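Local coordinates for protein acetylene hydratase (Pelobacter acetylenicus, PDB 2E7Z) that hydrates acetylene to acetaldehyde, using a tungsten bis-molybdopterin guanine dinucleotide cofactor and a [4Fe-4S] cluster, at residues N111-Y116 against Q466-G471. Numbering follows the deposited sequence.
With MGD (2-amino-5,6-dimercapto-7-methyl-3,7,8a,9-tetrahydro-8-oxa-1,3,9,10-tetraaza-anthracen-4-one guanosine dinucleotide), chain E.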
loop_
_atom_site.group_PDB
_atom_site.type_symbol
_atom_site.label_atom_id
_atom_site.label_comp_id
_atom_site.label_asym_id
_atom_site.label_seq_id
_atom_site.Cartn_x
_atom_site.Cartn_y
_atom_site.Cartn_z
ATOM N N ASN A 111 -8.594 -1.923 4.762
ATOM C CA ASN A 111 -9.505 -3.030 4.558
ATOM C C ASN A 111 -10.623 -3.119 5.591
ATOM O O ASN A 111 -11.533 -3.930 5.433
ATOM C CB ASN A 111 -8.765 -4.384 4.527
ATOM C CG ASN A 111 -7.850 -4.545 3.325
ATOM O OD1 ASN A 111 -7.977 -3.834 2.330
ATOM N ND2 ASN A 111 -6.909 -5.465 3.435
ATOM N N GLN A 112 -10.502 -2.343 6.668
ATOM C CA GLN A 112 -11.370 -2.470 7.840
ATOM C C GLN A 112 -12.114 -1.191 8.160
ATOM O O GLN A 112 -13.297 -1.200 8.465
ATOM C CB GLN A 112 -10.518 -2.864 9.041
ATOM C CG GLN A 112 -9.838 -4.223 8.860
ATOM C CD GLN A 112 -8.855 -4.457 9.960
ATOM O OE1 GLN A 112 -9.182 -5.063 10.975
ATOM N NE2 GLN A 112 -7.641 -3.948 9.782
ATOM N N GLN A 113 -11.365 -0.086 8.179
ATOM C CA GLN A 113 -11.937 1.270 8.320
ATOM C C GLN A 113 -12.876 1.302 9.523
ATOM O O GLN A 113 -14.024 1.791 9.422
ATOM C CB GLN A 113 -12.601 1.710 7.021
ATOM C CG GLN A 113 -11.564 1.734 5.942
ATOM C CD GLN A 113 -11.918 2.600 4.746
ATOM O OE1 GLN A 113 -12.401 3.742 4.879
ATOM N NE2 GLN A 113 -11.630 2.083 3.570
ATOM N N SER A 114 -12.342 0.837 10.666
ATOM C CA SER A 114 -13.151 0.639 11.850
ATOM C C SER A 114 -12.507 1.028 13.170
ATOM O O SER A 114 -13.208 1.025 14.167
ATOM C CB SER A 114 -13.591 -0.828 11.951
ATOM O OG SER A 114 -14.527 -1.116 10.924
ATOM N N GLU A 115 -11.214 1.392 13.202
ATOM C CA GLU A 115 -10.600 1.626 14.515
ATOM C C GLU A 115 -10.266 3.088 14.811
ATOM O O GLU A 115 -10.118 3.427 15.978
ATOM C CB GLU A 115 -9.423 0.684 14.798
ATOM C CG GLU A 115 -8.298 0.594 13.756
ATOM C CD GLU A 115 -7.255 1.702 13.792
ATOM O OE1 GLU A 115 -7.097 2.442 14.808
ATOM O OE2 GLU A 115 -6.511 1.820 12.779
ATOM N N TYR A 116 -10.149 3.950 13.795
ATOM C CA TYR A 116 -10.144 5.400 13.997
ATOM C C TYR A 116 -8.988 5.877 14.881
ATOM O O TYR A 116 -9.073 6.937 15.499
ATOM C CB TYR A 116 -11.486 5.899 14.538
ATOM C CG TYR A 116 -12.634 5.593 13.607
ATOM C CD1 TYR A 116 -12.899 6.413 12.522
ATOM C CD2 TYR A 116 -13.406 4.440 13.775
ATOM C CE1 TYR A 116 -13.938 6.132 11.639
ATOM C CE2 TYR A 116 -14.443 4.120 12.881
ATOM C CZ TYR A 116 -14.684 4.980 11.803
ATOM O OH TYR A 116 -15.683 4.717 10.899
ATOM N N GLN A 466 -15.113 8.292 6.716
ATOM C CA GLN A 466 -13.776 8.474 6.135
ATOM C C GLN A 466 -13.283 9.888 6.424
ATOM O O GLN A 466 -14.067 10.744 6.829
ATOM C CB GLN A 466 -13.852 8.267 4.625
ATOM C CG GLN A 466 -14.169 6.819 4.288
ATOM C CD GLN A 466 -13.938 6.478 2.832
ATOM O OE1 GLN A 466 -14.302 7.250 1.957
ATOM N NE2 GLN A 466 -13.337 5.304 2.569
ATOM N N PRO A 467 -11.990 10.171 6.169
ATOM C CA PRO A 467 -10.983 9.262 5.603
ATOM C C PRO A 467 -10.256 8.408 6.640
ATOM O O PRO A 467 -10.028 8.864 7.765
ATOM C CB PRO A 467 -9.993 10.228 4.945
ATOM C CG PRO A 467 -10.028 11.464 5.854
ATOM C CD PRO A 467 -11.487 11.554 6.317
ATOM N N ASN A 468 -9.906 7.178 6.255
ATOM C CA ASN A 468 -9.136 6.302 7.128
ATOM C C ASN A 468 -7.675 6.117 6.777
ATOM O O ASN A 468 -6.952 5.350 7.422
ATOM C CB ASN A 468 -9.889 5.010 7.271
ATOM C CG ASN A 468 -11.192 5.241 8.018
ATOM O OD1 ASN A 468 -12.291 5.140 7.456
ATOM N ND2 ASN A 468 -11.064 5.662 9.273
ATOM N N TRP A 469 -7.253 6.891 5.776
ATOM C CA TRP A 469 -5.849 7.226 5.602
ATOM C C TRP A 469 -5.783 8.718 5.862
ATOM O O TRP A 469 -6.311 9.522 5.080
ATOM C CB TRP A 469 -5.381 6.913 4.180
ATOM C CG TRP A 469 -5.064 5.450 3.912
ATOM C CD1 TRP A 469 -4.729 4.492 4.822
ATOM C CD2 TRP A 469 -5.007 4.824 2.627
ATOM N NE1 TRP A 469 -4.467 3.303 4.179
ATOM C CE2 TRP A 469 -4.642 3.479 2.831
ATOM C CE3 TRP A 469 -5.258 5.266 1.319
ATOM C CZ2 TRP A 469 -4.514 2.577 1.783
ATOM C CZ3 TRP A 469 -5.133 4.362 0.285
ATOM C CH2 TRP A 469 -4.761 3.042 0.516
ATOM N N GLU A 470 -5.172 9.076 6.984
ATOM C CA GLU A 470 -5.163 10.475 7.399
ATOM C C GLU A 470 -4.274 11.282 6.490
ATOM O O GLU A 470 -3.077 10.993 6.337
ATOM C CB GLU A 470 -4.751 10.571 8.859
ATOM C CG GLU A 470 -4.734 12.010 9.388
ATOM C CD GLU A 470 -5.387 12.172 10.760
ATOM O OE1 GLU A 470 -6.633 12.142 10.836
ATOM O OE2 GLU A 470 -4.666 12.365 11.769
ATOM N N GLY A 471 -4.882 12.285 5.870
ATOM C CA GLY A 471 -4.209 13.043 4.806
ATOM C C GLY A 471 -5.190 13.265 3.668
ATOM O O GLY A 471 -5.247 14.344 3.083
HETATM P PB MGD E . -3.521 -9.188 1.719
HETATM O O1B MGD E . -2.075 -9.495 2.022
HETATM O O2B MGD E . -4.235 -9.947 0.661
HETATM O O3B MGD E . -3.722 -7.642 1.342
HETATM O O3A MGD E . -1.981 -5.841 1.530
HETATM P PA MGD E . -3.401 -6.291 2.150
HETATM O O1A MGD E . -4.502 -5.347 1.771
HETATM O O2A MGD E . -3.128 -6.582 3.595
HETATM O "O5'" MGD E . -4.305 -9.360 3.117
HETATM C "C5'" MGD E . -5.578 -8.758 3.273
HETATM C "C4'" MGD E . -6.357 -9.652 4.217
HETATM O "O4'" MGD E . -7.520 -8.918 4.632
HETATM C "C3'" MGD E . -6.928 -10.899 3.551
HETATM O "O3'" MGD E . -6.479 -12.058 4.273
HETATM C "C2'" MGD E . -8.464 -10.754 3.595
HETATM O "O2'" MGD E . -9.217 -11.970 3.784
HETATM C "C1'" MGD E . -8.629 -9.835 4.776
HETATM N N9 MGD E . -9.818 -8.970 4.773
HETATM C C8 MGD E . -10.377 -8.333 3.713
HETATM N N7 MGD E . -11.391 -7.548 4.109
HETATM C C5 MGD E . -11.438 -7.625 5.457
HETATM C C6 MGD E . -12.248 -7.057 6.521
HETATM O O6 MGD E . -13.171 -6.253 6.275
HETATM N N1 MGD E . -11.920 -7.415 7.774
HETATM C C2 MGD E . -10.992 -8.309 8.100
HETATM N N2 MGD E . -10.766 -8.579 9.418
HETATM N N3 MGD E . -10.218 -8.874 7.178
HETATM C C4 MGD E . -10.408 -8.555 5.881
HETATM C C10 MGD E . -1.995 -5.069 0.329
HETATM C C11 MGD E . -0.609 -4.481 0.174
HETATM O O11 MGD E . 0.252 -5.590 -0.078
HETATM C C12 MGD E . -0.584 -3.504 -0.976
HETATM S S12 MGD E . -1.737 -2.241 -0.989
HETATM C C13 MGD E . 0.357 -3.586 -1.931
HETATM S S13 MGD E . 0.341 -2.581 -3.307
HETATM C C14 MGD E . 1.480 -4.574 -1.884
HETATM N N15 MGD E . 1.342 -5.612 -2.894
HETATM C C16 MGD E . 2.285 -6.595 -2.808
HETATM C C17 MGD E . 2.816 -7.334 -3.961
HETATM O O17 MGD E . 2.420 -7.075 -5.119
HETATM N N18 MGD E . 3.744 -8.283 -3.723
HETATM C C19 MGD E . 4.205 -8.582 -2.482
HETATM N N19 MGD E . 5.130 -9.549 -2.309
HETATM N N20 MGD E . 3.741 -7.962 -1.390
HETATM C C21 MGD E . 2.828 -6.988 -1.495
HETATM N N22 MGD E . 2.403 -6.360 -0.396
HETATM C C23 MGD E . 1.559 -5.187 -0.476
#
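The side-chain amides of Gln113 and Gln466 meet edge to edge and nearly coplanar, while Asn468 lies beside the oxygen edge of the Gln113 amide, out to one side, with its own amide plane turned 67° to it. Asn468 also leads on to the ring of Tyr116, which it approaches obliquely. Two buried loops of a DMSO reductase family enzyme meet here, each following a strand of the same mixed sheet: strand 103-107 precedes the loop of 111-116, strand 452-455 that of 466-471.

Gln466 NE2 donates to Gln113 OE1 at 2.9 Å, almost straight at 173°, in the carbonyl plane and on a lone pair. Gln113 gets there by setting CG anti to its carbonyl carbon (chi1 -61°) and running extended beyond it. Against this arm lies the methylene of Asn468, its CB 3.9 Å from Gln113 CG. The other end of the amide is held as well: Gln113 NE2 bonds to Ile110 O and to Asn12 OD1, in the iron-sulfur cluster pocket, which should hold the amide against rotation. With alanine in place of Gln113, Gln466 NE2 would probably lose this acceptor and a gap would open beside Asn468. Tyr116 ties the loops a second time, its OH bonded to Val465 N, with helix 513-520 also packed on its side chain. At the start of 111-116, Asn111 ND2 donates to the cofactor phosphate oxygen O1A at 2.9 Å.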